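Local coordinates for cricket paralysis virus 1A protein (Cricket paralysis virus, PDB 6C3R) that suppresses antiviral RNA silencing in insect cells by inactivating host AGO2 and recruiting a cellular ubiquitin ligase complex that promotes its degradation, at residues E18-G23 with Q122-S127; T27-S32 with N103-V108; E61-I66 with W85-N90; L68-Y73 with I107-F112. All blocks are in the same frame, centred on the assembly; numbering follows the deposited sequence.

Interaction 1 of 4, residues E18-G23 with Q122-S127; sequences EGNLDG and QWKLVS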
loop_
_atom_site.group_PDB
_atom_site.type_symbol
_atom_site.label_atom_id
_atom_site.label_comp_id
_atom_site.label_asym_id
_atom_site.label_seq_id
_atom_site.Cartn_x
_atom_site.Cartn_y
_atom_site.Cartn_z
ATOM N N GLU A 18 -6.095 -13.956 -25.267
ATOM C CA GLU A 18 -7.018 -14.763 -24.467
ATOM C C GLU A 18 -7.944 -13.898 -23.612
ATOM O O GLU A 18 -8.195 -14.202 -22.431
ATOM C CB GLU A 18 -6.237 -15.740 -23.576
ATOM C CG GLU A 18 -5.092 -16.465 -24.278
ATOM C CD GLU A 18 -4.435 -17.539 -23.413
ATOM O OE1 GLU A 18 -4.732 -17.621 -22.195
ATOM O OE2 GLU A 18 -3.618 -18.315 -23.962
ATOM N N GLY A 19 -8.413 -12.801 -24.211
ATOM C CA GLY A 19 -9.383 -11.908 -23.593
ATOM C C GLY A 19 -8.917 -10.992 -22.482
ATOM O O GLY A 19 -9.742 -10.335 -21.861
ATOM N N ASN A 20 -7.622 -10.918 -22.205
ATOM C CA ASN A 20 -7.163 -10.096 -21.079
ATOM C C ASN A 20 -5.706 -9.662 -21.170
ATOM O O ASN A 20 -4.901 -10.262 -21.877
ATOM C CB ASN A 20 -7.364 -10.831 -19.760
ATOM C CG ASN A 20 -6.266 -11.837 -19.494
ATOM O OD1 ASN A 20 -5.301 -11.536 -18.793
ATOM N ND2 ASN A 20 -6.380 -13.012 -20.088
ATOM N N LEU A 21 -5.390 -8.619 -20.413
ATOM C CA LEU A 21 -4.026 -8.146 -20.278
ATOM C C LEU A 21 -3.648 -8.114 -18.816
ATOM O O LEU A 21 -3.078 -7.148 -18.349
ATOM C CB LEU A 21 -3.879 -6.766 -20.907
ATOM C CG LEU A 21 -4.164 -6.704 -22.395
ATOM C CD1 LEU A 21 -4.349 -5.258 -22.822
ATOM C CD2 LEU A 21 -3.045 -7.364 -23.184
ATOM N N ASP A 22 -3.956 -9.187 -18.100
ATOM C CA ASP A 22 -3.524 -9.326 -16.717
ATOM C C ASP A 22 -2.041 -9.691 -16.696
ATOM O O ASP A 22 -1.621 -10.598 -17.407
ATOM C CB ASP A 22 -4.328 -10.397 -15.978
ATOM C CG ASP A 22 -5.825 -10.115 -15.958
ATOM O OD1 ASP A 22 -6.254 -9.000 -16.326
ATOM O OD2 ASP A 22 -6.587 -11.022 -15.565
ATOM N N GLY A 23 -1.264 -8.944 -15.912
ATOM C CA GLY A 23 0.124 -9.263 -15.609
ATOM C C GLY A 23 0.303 -9.439 -14.107
ATOM O O GLY A 23 -0.587 -9.909 -13.421
ATOM N N GLN A 122 4.588 -9.817 -23.454
ATOM C CA GLN A 122 5.573 -10.079 -22.416
ATOM C C GLN A 122 5.148 -9.585 -21.045
ATOM O O GLN A 122 5.323 -10.294 -20.051
ATOM C CB GLN A 122 6.915 -9.486 -22.746
ATOM C CG GLN A 122 7.985 -9.774 -21.678
ATOM C CD GLN A 122 8.160 -11.255 -21.267
ATOM O OE1 GLN A 122 7.820 -12.183 -22.017
ATOM N NE2 GLN A 122 8.725 -11.468 -20.067
ATOM N N TRP A 123 4.620 -8.367 -20.978
ATOM C CA TRP A 123 3.975 -7.872 -19.773
ATOM C C TRP A 123 3.185 -8.963 -19.034
ATOM O O TRP A 123 3.255 -9.039 -17.807
ATOM C CB TRP A 123 3.050 -6.717 -20.139
ATOM C CG TRP A 123 2.003 -6.406 -19.109
ATOM C CD1 TRP A 123 0.718 -6.876 -19.069
ATOM C CD2 TRP A 123 2.155 -5.563 -17.979
ATOM N NE1 TRP A 123 0.068 -6.375 -17.975
ATOM C CE2 TRP A 123 0.934 -5.564 -17.287
ATOM C CE3 TRP A 123 3.205 -4.789 -17.489
ATOM C CZ2 TRP A 123 0.735 -4.814 -16.121
ATOM C CZ3 TRP A 123 3.010 -4.042 -16.329
ATOM C CH2 TRP A 123 1.786 -4.068 -15.655
ATOM N N LYS A 124 2.426 -9.787 -19.772
ATOM C CA LYS A 124 1.562 -10.810 -19.158
ATOM C C LYS A 124 2.313 -11.928 -18.435
ATOM O O LYS A 124 1.757 -12.579 -17.556
ATOM C CB LYS A 124 0.661 -11.472 -20.203
ATOM C CG LYS A 124 -0.465 -10.611 -20.724
ATOM C CD LYS A 124 -1.421 -11.434 -21.564
ATOM C CE LYS A 124 -2.363 -12.260 -20.708
ATOM N NZ LYS A 124 -3.445 -12.822 -21.558
ATOM N N LEU A 125 3.553 -12.161 -18.836
ATOM C CA LEU A 125 4.351 -13.253 -18.315
ATOM C C LEU A 125 5.263 -12.893 -17.146
ATOM O O LEU A 125 5.965 -13.772 -16.633
ATOM C CB LEU A 125 5.197 -13.820 -19.452
ATOM C CG LEU A 125 4.397 -14.343 -20.649
ATOM C CD1 LEU A 125 5.298 -14.531 -21.858
ATOM C CD2 LEU A 125 3.679 -15.622 -20.250
ATOM N N VAL A 126 5.258 -11.624 -16.725
ATOM C CA VAL A 126 6.082 -11.156 -15.594
ATOM C C VAL A 126 5.623 -11.895 -14.343
ATOM O O VAL A 126 4.422 -11.962 -14.076
ATOM C CB VAL A 126 6.008 -9.604 -15.404
ATOM C CG1 VAL A 126 6.729 -9.152 -14.143
ATOM C CG2 VAL A 126 6.599 -8.888 -16.613
ATOM N N SER A 127 6.579 -12.461 -13.609
ATOM C CA SER A 127 6.311 -13.362 -12.459
ATOM C C SER A 127 6.900 -12.911 -11.111
ATOM O O SER A 127 6.700 -13.592 -10.105
ATOM C CB SER A 127 6.869 -14.763 -12.768
ATOM O OG SER A 127 6.430 -15.206 -14.033
#

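Interaction 2 of 4, residues T27-S32 with N103-V108; sequences TFYVQS and NGLLIV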
loop_
_atom_site.group_PDB
_atom_site.type_symbol
_atom_site.label_atom_id
_atom_site.label_comp_id
_atom_site.label_asym_id
_atom_site.label_seq_id
_atom_site.Cartn_x
_atom_site.Cartn_y
_atom_site.Cartn_z
ATOM N N THR A 27 -3.108 -5.103 -14.297
ATOM C CA THR A 27 -3.666 -5.368 -15.616
ATOM C C THR A 27 -3.866 -4.054 -16.408
ATOM O O THR A 27 -4.073 -2.987 -15.823
ATOM C CB THR A 27 -4.988 -6.176 -15.499
ATOM O OG1 THR A 27 -5.440 -6.547 -16.801
ATOM C CG2 THR A 27 -6.098 -5.387 -14.807
ATOM N N PHE A 28 -3.807 -4.160 -17.732
ATOM C CA PHE A 28 -4.041 -3.029 -18.628
ATOM C C PHE A 28 -5.406 -3.184 -19.278
ATOM O O PHE A 28 -5.808 -4.302 -19.589
ATOM C CB PHE A 28 -3.013 -2.987 -19.768
ATOM C CG PHE A 28 -1.760 -2.255 -19.450
ATOM C CD1 PHE A 28 -1.691 -0.878 -19.603
ATOM C CD2 PHE A 28 -0.619 -2.944 -19.058
ATOM C CE1 PHE A 28 -0.515 -0.188 -19.343
ATOM C CE2 PHE A 28 0.560 -2.258 -18.796
ATOM C CZ PHE A 28 0.607 -0.873 -18.932
ATOM N N TYR A 29 -6.091 -2.057 -19.501
ATOM C CA TYR A 29 -7.299 -1.998 -20.323
ATOM C C TYR A 29 -6.945 -1.140 -21.506
ATOM O O TYR A 29 -6.036 -0.321 -21.410
ATOM C CB TYR A 29 -8.459 -1.349 -19.575
ATOM C CG TYR A 29 -9.147 -2.158 -18.487
ATOM C CD1 TYR A 29 -8.712 -3.437 -18.111
ATOM C CD2 TYR A 29 -10.238 -1.612 -17.802
ATOM C CE1 TYR A 29 -9.358 -4.150 -17.113
ATOM C CE2 TYR A 29 -10.886 -2.309 -16.789
ATOM C CZ TYR A 29 -10.445 -3.579 -16.449
ATOM O OH TYR A 29 -11.075 -4.269 -15.436
ATOM N N VAL A 30 -7.670 -1.321 -22.610
ATOM C CA VAL A 30 -7.399 -0.617 -23.871
ATOM C C VAL A 30 -8.631 0.157 -24.348
ATOM O O VAL A 30 -9.529 -0.406 -24.970
ATOM C CB VAL A 30 -6.940 -1.595 -24.963
ATOM C CG1 VAL A 30 -6.725 -0.871 -26.281
ATOM C CG2 VAL A 30 -5.666 -2.308 -24.535
ATOM N N GLN A 31 -8.656 1.457 -24.082
ATOM C CA GLN A 31 -9.834 2.275 -24.329
ATOM C C GLN A 31 -9.482 3.608 -24.964
ATOM O O GLN A 31 -8.467 4.222 -24.620
ATOM C CB GLN A 31 -10.519 2.546 -23.012
ATOM C CG GLN A 31 -10.748 1.315 -22.156
ATOM C CD GLN A 31 -11.400 1.665 -20.853
ATOM O OE1 GLN A 31 -11.382 2.821 -20.439
ATOM N NE2 GLN A 31 -11.982 0.668 -20.192
ATOM N N SER A 32 -10.345 4.071 -25.861
ATOM C CA SER A 32 -10.147 5.348 -26.526
ATOM C C SER A 32 -10.443 6.532 -25.625
ATOM O O SER A 32 -9.740 7.531 -25.665
ATOM C CB SER A 32 -11.010 5.437 -27.776
ATOM O OG SER A 32 -10.438 4.668 -28.808
ATOM N N ASN A 103 -5.399 -6.633 -8.412
ATOM C CA ASN A 103 -4.577 -6.107 -9.527
ATOM C C ASN A 103 -4.734 -4.594 -9.728
ATOM O O ASN A 103 -5.848 -4.098 -9.825
ATOM C CB ASN A 103 -4.946 -6.801 -10.852
ATOM C CG ASN A 103 -4.395 -8.223 -10.968
ATOM O OD1 ASN A 103 -3.389 -8.453 -11.648
ATOM N ND2 ASN A 103 -5.077 -9.194 -10.339
ATOM N N GLY A 104 -3.621 -3.866 -9.836
ATOM C CA GLY A 104 -3.664 -2.436 -10.149
ATOM C C GLY A 104 -4.203 -2.221 -11.546
ATOM O O GLY A 104 -4.000 -3.056 -12.413
ATOM N N LEU A 105 -4.892 -1.104 -11.772
ATOM C CA LEU A 105 -5.504 -0.840 -13.070
ATOM C C LEU A 105 -4.786 0.264 -13.830
ATOM O O LEU A 105 -4.593 1.360 -13.294
ATOM C CB LEU A 105 -6.964 -0.469 -12.887
ATOM C CG LEU A 105 -7.775 -0.136 -14.142
ATOM C CD1 LEU A 105 -7.622 -1.207 -15.208
ATOM C CD2 LEU A 105 -9.251 0.008 -13.791
ATOM N N LEU A 106 -4.400 -0.037 -15.072
ATOM C CA LEU A 106 -3.853 0.946 -16.000
ATOM C C LEU A 106 -4.567 0.911 -17.318
ATOM O O LEU A 106 -5.086 -0.119 -17.716
ATOM C CB LEU A 106 -2.369 0.707 -16.251
ATOM C CG LEU A 106 -1.494 1.059 -15.053
ATOM C CD1 LEU A 106 -0.090 0.494 -15.238
ATOM C CD2 LEU A 106 -1.429 2.549 -14.799
ATOM N N ILE A 107 -4.553 2.053 -18.009
ATOM C CA ILE A 107 -5.269 2.213 -19.269
ATOM C C ILE A 107 -4.375 2.853 -20.304
ATOM O O ILE A 107 -3.670 3.814 -20.035
ATOM C CB ILE A 107 -6.553 3.071 -19.106
ATOM C CG1 ILE A 107 -7.369 2.541 -17.941
ATOM C CG2 ILE A 107 -7.363 3.078 -20.401
ATOM C CD1 ILE A 107 -8.700 3.210 -17.752
ATOM N N VAL A 108 -4.491 2.357 -21.518
ATOM C CA VAL A 108 -3.651 2.769 -22.626
ATOM C C VAL A 108 -4.580 2.921 -23.830
ATOM O O VAL A 108 -5.561 2.210 -23.919
ATOM C CB VAL A 108 -2.519 1.696 -22.776
ATOM C CG1 VAL A 108 -2.460 1.036 -24.145
ATOM C CG2 VAL A 108 -1.180 2.288 -22.384
#

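Interaction 3 of 4, residues E61-I66 with W85-N90; sequences ELRKLI and WKFVQN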
loop_
_atom_site.group_PDB
_atom_site.type_symbol
_atom_site.label_atom_id
_atom_site.label_comp_id
_atom_site.label_asym_id
_atom_site.label_seq_id
_atom_site.Cartn_x
_atom_site.Cartn_y
_atom_site.Cartn_z
ATOM N N GLU A 61 -2.661 10.093 -10.452
ATOM C CA GLU A 61 -1.857 11.007 -11.267
ATOM C C GLU A 61 -1.079 10.230 -12.340
ATOM O O GLU A 61 -1.072 10.601 -13.531
ATOM C CB GLU A 61 -0.909 11.785 -10.346
ATOM C CG GLU A 61 -0.118 12.886 -11.025
ATOM C CD GLU A 61 1.114 13.331 -10.246
ATOM O OE1 GLU A 61 1.308 14.562 -10.079
ATOM O OE2 GLU A 61 1.910 12.469 -9.801
ATOM N N LEU A 62 -0.458 9.137 -11.908
ATOM C CA LEU A 62 0.319 8.273 -12.765
ATOM C C LEU A 62 -0.520 7.474 -13.767
ATOM O O LEU A 62 -0.122 7.332 -14.924
ATOM C CB LEU A 62 1.159 7.314 -11.907
ATOM C CG LEU A 62 2.331 7.921 -11.137
ATOM C CD1 LEU A 62 2.954 6.920 -10.196
ATOM C CD2 LEU A 62 3.371 8.460 -12.089
ATOM N N ARG A 63 -1.659 6.930 -13.338
ATOM C CA ARG A 63 -2.566 6.277 -14.280
ATOM C C ARG A 63 -2.954 7.261 -15.390
ATOM O O ARG A 63 -3.014 6.884 -16.564
ATOM C CB ARG A 63 -3.824 5.745 -13.584
ATOM C CG ARG A 63 -4.788 5.022 -14.523
ATOM C CD ARG A 63 -6.124 4.684 -13.879
ATOM N NE ARG A 63 -5.954 3.787 -12.737
ATOM C CZ ARG A 63 -6.097 4.098 -11.444
ATOM N NH1 ARG A 63 -6.454 5.304 -11.024
ATOM N NH2 ARG A 63 -5.896 3.153 -10.544
ATOM N N LYS A 64 -3.188 8.516 -15.015
ATOM C CA LYS A 64 -3.600 9.545 -15.963
ATOM C C LYS A 64 -2.493 9.822 -16.983
ATOM O O LYS A 64 -2.729 9.869 -18.177
ATOM C CB LYS A 64 -3.960 10.806 -15.201
ATOM C CG LYS A 64 -4.900 11.731 -15.936
ATOM C CD LYS A 64 -5.110 13.006 -15.143
ATOM C CE LYS A 64 -6.113 13.936 -15.813
ATOM N NZ LYS A 64 -6.113 15.310 -15.209
ATOM N N LEU A 65 -1.270 9.973 -16.496
ATOM C CA LEU A 65 -0.130 10.233 -17.352
ATOM C C LEU A 65 0.168 9.070 -18.250
ATOM O O LEU A 65 0.540 9.284 -19.399
ATOM C CB LEU A 65 1.124 10.545 -16.515
ATOM C CG LEU A 65 1.107 11.906 -15.826
ATOM C CD1 LEU A 65 2.150 11.953 -14.715
ATOM C CD2 LEU A 65 1.328 13.020 -16.839
ATOM N N ILE A 66 0.029 7.852 -17.721
ATOM C CA ILE A 66 0.293 6.663 -18.492
ATOM C C ILE A 66 -0.698 6.587 -19.639
ATOM O O ILE A 66 -0.351 6.133 -20.716
ATOM C CB ILE A 66 0.259 5.378 -17.611
ATOM C CG1 ILE A 66 1.513 5.320 -16.726
ATOM C CG2 ILE A 66 0.149 4.081 -18.436
ATOM C CD1 ILE A 66 1.346 4.500 -15.455
ATOM N N TRP A 85 6.715 1.997 -14.178
ATOM C CA TRP A 85 7.547 1.523 -13.077
ATOM C C TRP A 85 7.252 2.263 -11.766
ATOM O O TRP A 85 7.163 1.652 -10.714
ATOM C CB TRP A 85 9.034 1.622 -13.467
ATOM C CG TRP A 85 9.950 1.326 -12.323
ATOM C CD1 TRP A 85 10.866 2.173 -11.762
ATOM C CD2 TRP A 85 10.009 0.108 -11.575
ATOM N NE1 TRP A 85 11.483 1.558 -10.711
ATOM C CE2 TRP A 85 10.987 0.286 -10.577
ATOM C CE3 TRP A 85 9.329 -1.121 -11.653
ATOM C CZ2 TRP A 85 11.307 -0.725 -9.656
ATOM C CZ3 TRP A 85 9.640 -2.122 -10.743
ATOM C CH2 TRP A 85 10.622 -1.920 -9.757
ATOM N N LYS A 86 7.098 3.576 -11.848
ATOM C CA LYS A 86 6.657 4.377 -10.696
ATOM C C LYS A 86 5.270 4.021 -10.173
ATOM O O LYS A 86 5.041 4.068 -8.971
ATOM C CB LYS A 86 6.670 5.844 -11.031
ATOM C CG LYS A 86 8.049 6.436 -11.065
ATOM C CD LYS A 86 7.991 7.735 -11.844
ATOM C CE LYS A 86 9.252 8.545 -11.699
ATOM N NZ LYS A 86 9.291 9.530 -12.819
ATOM N N PHE A 87 4.346 3.723 -11.078
ATOM C CA PHE A 87 3.030 3.214 -10.710
ATOM C C PHE A 87 3.190 1.898 -9.974
ATOM O O PHE A 87 2.694 1.756 -8.873
ATOM C CB PHE A 87 2.142 3.023 -11.944
ATOM C CG PHE A 87 0.753 2.578 -11.622
ATOM C CD1 PHE A 87 0.451 1.227 -11.520
ATOM C CD2 PHE A 87 -0.253 3.505 -11.404
ATOM C CE1 PHE A 87 -0.832 0.787 -11.195
ATOM C CE2 PHE A 87 -1.543 3.083 -11.103
ATOM C CZ PHE A 87 -1.830 1.714 -10.980
ATOM N N VAL A 88 3.871 0.950 -10.600
ATOM C CA VAL A 88 4.166 -0.356 -10.015
ATOM C C VAL A 88 4.838 -0.212 -8.638
ATOM O O VAL A 88 4.435 -0.873 -7.703
ATOM C CB VAL A 88 5.024 -1.201 -10.988
ATOM C CG1 VAL A 88 5.756 -2.328 -10.290
ATOM C CG2 VAL A 88 4.149 -1.785 -12.091
ATOM N N GLN A 89 5.833 0.663 -8.503
ATOM C CA GLN A 89 6.429 0.944 -7.185
ATOM C C GLN A 89 5.387 1.437 -6.170
ATOM O O GLN A 89 5.338 0.968 -5.040
ATOM C CB GLN A 89 7.546 1.983 -7.278
ATOM C CG GLN A 89 8.864 1.430 -7.784
ATOM C CD GLN A 89 10.029 2.424 -7.682
ATOM O OE1 GLN A 89 11.177 2.069 -7.991
ATOM N NE2 GLN A 89 9.749 3.666 -7.250
ATOM N N ASN A 90 4.558 2.381 -6.583
ATOM C CA ASN A 90 3.561 2.944 -5.697
ATOM C C ASN A 90 2.365 2.011 -5.422
ATOM O O ASN A 90 1.663 2.182 -4.430
ATOM C CB ASN A 90 3.088 4.296 -6.236
ATOM C CG ASN A 90 2.612 5.234 -5.137
ATOM O OD1 ASN A 90 3.357 5.557 -4.195
ATOM N ND2 ASN A 90 1.375 5.693 -5.255
#

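Interaction 4 of 4, residues L68-Y73 with I107-F112; sequences LTSDVY and IVSPRF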
loop_
_atom_site.group_PDB
_atom_site.type_symbol
_atom_site.label_atom_id
_atom_site.label_comp_id
_atom_site.label_asym_id
_atom_site.label_seq_id
_atom_site.Cartn_x
_atom_site.Cartn_y
_atom_site.Cartn_z
ATOM N N LEU A 68 -2.499 9.444 -20.927
ATOM C CA LEU A 68 -2.366 10.614 -21.783
ATOM C C LEU A 68 -1.109 10.531 -22.651
ATOM O O LEU A 68 -1.149 10.884 -23.810
ATOM C CB LEU A 68 -2.327 11.885 -20.963
ATOM C CG LEU A 68 -3.587 12.313 -20.220
ATOM C CD1 LEU A 68 -3.224 13.535 -19.402
ATOM C CD2 LEU A 68 -4.738 12.627 -21.133
ATOM N N THR A 69 -0.009 10.038 -22.097
ATOM C CA THR A 69 1.221 9.880 -22.872
ATOM C C THR A 69 1.097 8.766 -23.920
ATOM O O THR A 69 1.770 8.830 -24.946
ATOM C CB THR A 69 2.456 9.600 -21.988
ATOM O OG1 THR A 69 2.230 8.429 -21.207
ATOM C CG2 THR A 69 2.771 10.783 -21.077
ATOM N N SER A 70 0.268 7.759 -23.649
ATOM C CA SER A 70 -0.063 6.728 -24.632
ATOM C C SER A 70 -0.977 7.206 -25.771
ATOM O O SER A 70 -0.960 6.641 -26.860
ATOM C CB SER A 70 -0.726 5.533 -23.960
ATOM O OG SER A 70 -2.111 5.726 -23.880
ATOM N N ASP A 71 -1.770 8.239 -25.512
ATOM C CA ASP A 71 -2.795 8.734 -26.444
ATOM C C ASP A 71 -2.274 9.759 -27.465
ATOM O O ASP A 71 -3.055 10.534 -28.031
ATOM C CB ASP A 71 -3.929 9.360 -25.613
ATOM C CG ASP A 71 -5.235 9.453 -26.369
ATOM O OD1 ASP A 71 -5.685 8.407 -26.899
ATOM O OD2 ASP A 71 -5.827 10.565 -26.420
ATOM N N VAL A 72 -0.960 9.764 -27.695
ATOM C CA VAL A 72 -0.316 10.598 -28.708
ATOM C C VAL A 72 0.743 9.795 -29.427
ATOM O O VAL A 72 1.280 8.820 -28.880
ATOM C CB VAL A 72 0.369 11.845 -28.114
ATOM C CG1 VAL A 72 -0.654 12.739 -27.436
ATOM C CG2 VAL A 72 1.500 11.465 -27.155
ATOM N N TYR A 73 1.056 10.245 -30.639
ATOM C CA TYR A 73 2.060 9.625 -31.484
ATOM C C TYR A 73 3.460 9.969 -31.003
ATOM O O TYR A 73 3.807 11.149 -30.916
ATOM C CB TYR A 73 1.903 10.118 -32.928
ATOM C CG TYR A 73 2.941 9.582 -33.898
ATOM C CD1 TYR A 73 2.692 8.433 -34.661
ATOM C CD2 TYR A 73 4.178 10.230 -34.062
ATOM C CE1 TYR A 73 3.644 7.943 -35.561
ATOM C CE2 TYR A 73 5.138 9.746 -34.948
ATOM C CZ TYR A 73 4.872 8.606 -35.697
ATOM O OH TYR A 73 5.827 8.135 -36.572
ATOM N N ILE A 107 -4.553 2.053 -18.009
ATOM C CA ILE A 107 -5.269 2.213 -19.269
ATOM C C ILE A 107 -4.375 2.853 -20.304
ATOM O O ILE A 107 -3.670 3.814 -20.035
ATOM C CB ILE A 107 -6.553 3.071 -19.106
ATOM C CG1 ILE A 107 -7.369 2.541 -17.941
ATOM C CG2 ILE A 107 -7.363 3.078 -20.401
ATOM C CD1 ILE A 107 -8.700 3.210 -17.752
ATOM N N VAL A 108 -4.491 2.357 -21.518
ATOM C CA VAL A 108 -3.651 2.769 -22.626
ATOM C C VAL A 108 -4.580 2.921 -23.830
ATOM O O VAL A 108 -5.561 2.210 -23.919
ATOM C CB VAL A 108 -2.519 1.696 -22.776
ATOM C CG1 VAL A 108 -2.460 1.036 -24.145
ATOM C CG2 VAL A 108 -1.180 2.288 -22.384
ATOM N N SER A 109 -4.282 3.827 -24.755
ATOM C CA SER A 109 -5.080 3.925 -25.980
ATOM C C SER A 109 -4.876 2.685 -26.911
ATOM O O SER A 109 -3.880 1.950 -26.773
ATOM C CB SER A 109 -4.772 5.223 -26.737
ATOM O OG SER A 109 -3.580 5.129 -27.500
ATOM N N PRO A 110 -5.813 2.453 -27.862
ATOM C CA PRO A 110 -5.686 1.375 -28.838
ATOM C C PRO A 110 -4.536 1.499 -29.822
ATOM O O PRO A 110 -3.953 0.499 -30.220
ATOM C CB PRO A 110 -7.002 1.456 -29.601
ATOM C CG PRO A 110 -7.953 2.067 -28.656
ATOM C CD PRO A 110 -7.134 3.095 -27.960
ATOM N N ARG A 111 -4.219 2.703 -30.244
ATOM C CA ARG A 111 -3.118 2.897 -31.174
ATOM C C ARG A 111 -1.818 2.437 -30.491
ATOM O O ARG A 111 -1.003 1.731 -31.080
ATOM C CB ARG A 111 -3.071 4.361 -31.610
ATOM C CG ARG A 111 -2.018 4.738 -32.641
ATOM C CD ARG A 111 -2.273 4.227 -34.060
ATOM N NE ARG A 111 -1.650 2.900 -34.237
ATOM C CZ ARG A 111 -2.223 1.780 -34.685
ATOM N NH1 ARG A 111 -3.483 1.730 -35.092
ATOM N NH2 ARG A 111 -1.489 0.674 -34.736
ATOM N N PHE A 112 -1.665 2.798 -29.228
ATOM C CA PHE A 112 -0.468 2.488 -28.474
ATOM C C PHE A 112 -0.309 0.996 -28.195
ATOM O O PHE A 112 0.801 0.446 -28.312
ATOM C CB PHE A 112 -0.511 3.252 -27.156
ATOM C CG PHE A 112 0.733 3.128 -26.354
ATOM C CD1 PHE A 112 0.907 2.061 -25.479
ATOM C CD2 PHE A 112 1.736 4.082 -26.470
ATOM C CE1 PHE A 112 2.059 1.945 -24.735
ATOM C CE2 PHE A 112 2.890 3.966 -25.727
ATOM C CZ PHE A 112 3.051 2.895 -24.860
#

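Interaction 1 of 4, residues E18-G23 with Q122-S127
An Asx turn at N20 shapes the loop between helix 2-16 and strand 26-30, and W123 and K124, at the start of the type I beta turn W123-V126 that follows on from helix 117-123, hold it. The N20 side chain sits in the crowded position between its own N and carbonyl carbon (chi1 80°). From there OD1 offers an in-plane lone pair to D22 N at 2.8 Å, while ND2 reaches back to E18 O from above that carbonyl's plane, at 3.2 Å. K124 comes across this turn obliquely. With CG anti to its carbonyl carbon (chi1 -72°), it lays CG near D22 O; the bend at chi3 (78°) then carries NZ to N20 O at 3.0 Å, again from above the carbonyl plane. N20 ND2 lies close to the ammonium but, being a donor too, cannot bond to it. The second grip is at the indole edge: W123 NE1 donates within its ring plane to L21 O, 3.3 Å away. Beyond it G23, which has no side chain, lets its CA come to 4.1 Å from K124 CA. F28 of strand 26-30 meets the W123 ring edge-to-face, so the indole ties loop to core. Both bonds across the contact thus run from a side-chain donor to a loop carbonyl, fixing backbone rather than side chains; the E18 carboxylate, OE1 5.0 Å from K124 NZ without touching it, probably steadies the positive charge.

Interaction 2 of 4, residues T27-S32 with N103-V108
Y29 turns CG anti to its carbonyl carbon (chi1 -74°), while L105, on the adjoining strand, carries CG anti to its backbone N (chi1 179°). The two side chains cross at about a right angle, and L105 CD1 stands over the centre of the phenol ring, 3.5 Å from its centroid, in a CH-pi contact. Beneath them the strands 26-30 and 104-108 form a parallel two-stranded sheet, segments 27-30 and 104-108 running 33° apart in direction. Helices 53-70 and 77-90 lie in the connection between the strands, making it a beta-alpha-beta crossover. The bonding alternates: T27 N gives to G104 O at 2.9 Å, and T27 O takes the N-H of L106 at 3.1 Å. Y29 repeats the pattern, with N bonded to L106 O at 2.8 Å and O to V108 N at 3.1 Å. Q31 N, donating to V108 O, finishes the series. On the opposite face of the sheet F28 lies alongside L106, its CE1 3.7 Å from L106 CB, and the same carbon reaches V108 CG2 at 4.0 Å. W80, I66 and F87 of the crossover helices close over this side, and F120 and W123 meet the F28 ring edge-to-face. F49 of the second subunit packs on L105. Main-chain bonds thus set the register, and both faces are largely apolar: that of F28, L106 and V108 lies under helices, while that of L105 and I107 also carries the exposed Y29.

Interaction 3 of 4, residues E61-I66 with W85-N90
I66 O is the best-held polar atom, gripped by one good hydrogen bond from W80 NE1 and by a weak second one from T69 OG1, whose main partner is L65 O. No hydrogen bond links 61-66 to 85-90 themselves; they are the facing parts of an antiparallel helical hairpin, helices 53-70 and 77-90, with segment axes 9.7 Å apart at 155°. F87 fills the interface. With CG anti to its backbone N (chi1 -177°), its ring reaches toward L62 and R63, presenting an edge to L62 CB, 4.1 Å from CD2. L62 in turn pushes CD1 against the F87 backbone N, 3.6 Å away, and rests beside K86 CB. R63 reaches to the sheet, its NE bonding L105 O, and F87 CE2 lies over one face of its guanidinium. K86 leads away, its NZ bonding Y97 OH of the second subunit. Further along, I66 crosses F87 at about a right angle, with CD1 3.9 Å from F87 CB.

Interaction 4 of 4, residues L68-Y73 with I107-F112
S109 is the N-cap of helix 110-114, following directly on strand 104-108, and its polar atoms tie that junction to helix 53-70. Its backbone N donates to S70 OG at 3.0 Å, nearly straight (166° at the hydrogen). S70 OG, in the crowded position between its own N and carbonyl carbon, is held twice, since it also bonds F67 O. S109 OG returns the favour: it donates to S70 O, 3.1 Å away and above that carbonyl's plane, and accepts a weak capping bond from F112 N at 3.5 Å. Two serines thus exchange bonds, and S70 O, on the helix 53-70 side, finds a side-chain donor. D71 OD1 comes to 3.3 Å from S109 CB without a bond to the serine hydroxyl. Behind the polar pair S70 CB touches V108 CG2. F112, whose ring also meets those of W80 and H116, has S70 CB over one face, offset toward the rim and 4.0 Å from the ring centroid.

Interaction 2 lies nearest the centre of the chain, and the others work around it. Interaction 3 is also buried, but its two segments meet through apolar packing without a hydrogen bond, where interaction 2 adds main-chain bonds to its side-chain packing; the two meet through R63 and where I66 and F87 pack on L106. Interaction 4 shares I107 and V108 with interaction 2 and helix 53-70 with interaction 3; buried yet polar, it lets serine hydroxyls satisfy backbone atoms at the strand-to-helix junction. Interaction 1, only partly buried, relies on a lysine and an indole to hold carbonyls of a loop; it reaches the sheet through T27, bonded to D22, and through F28.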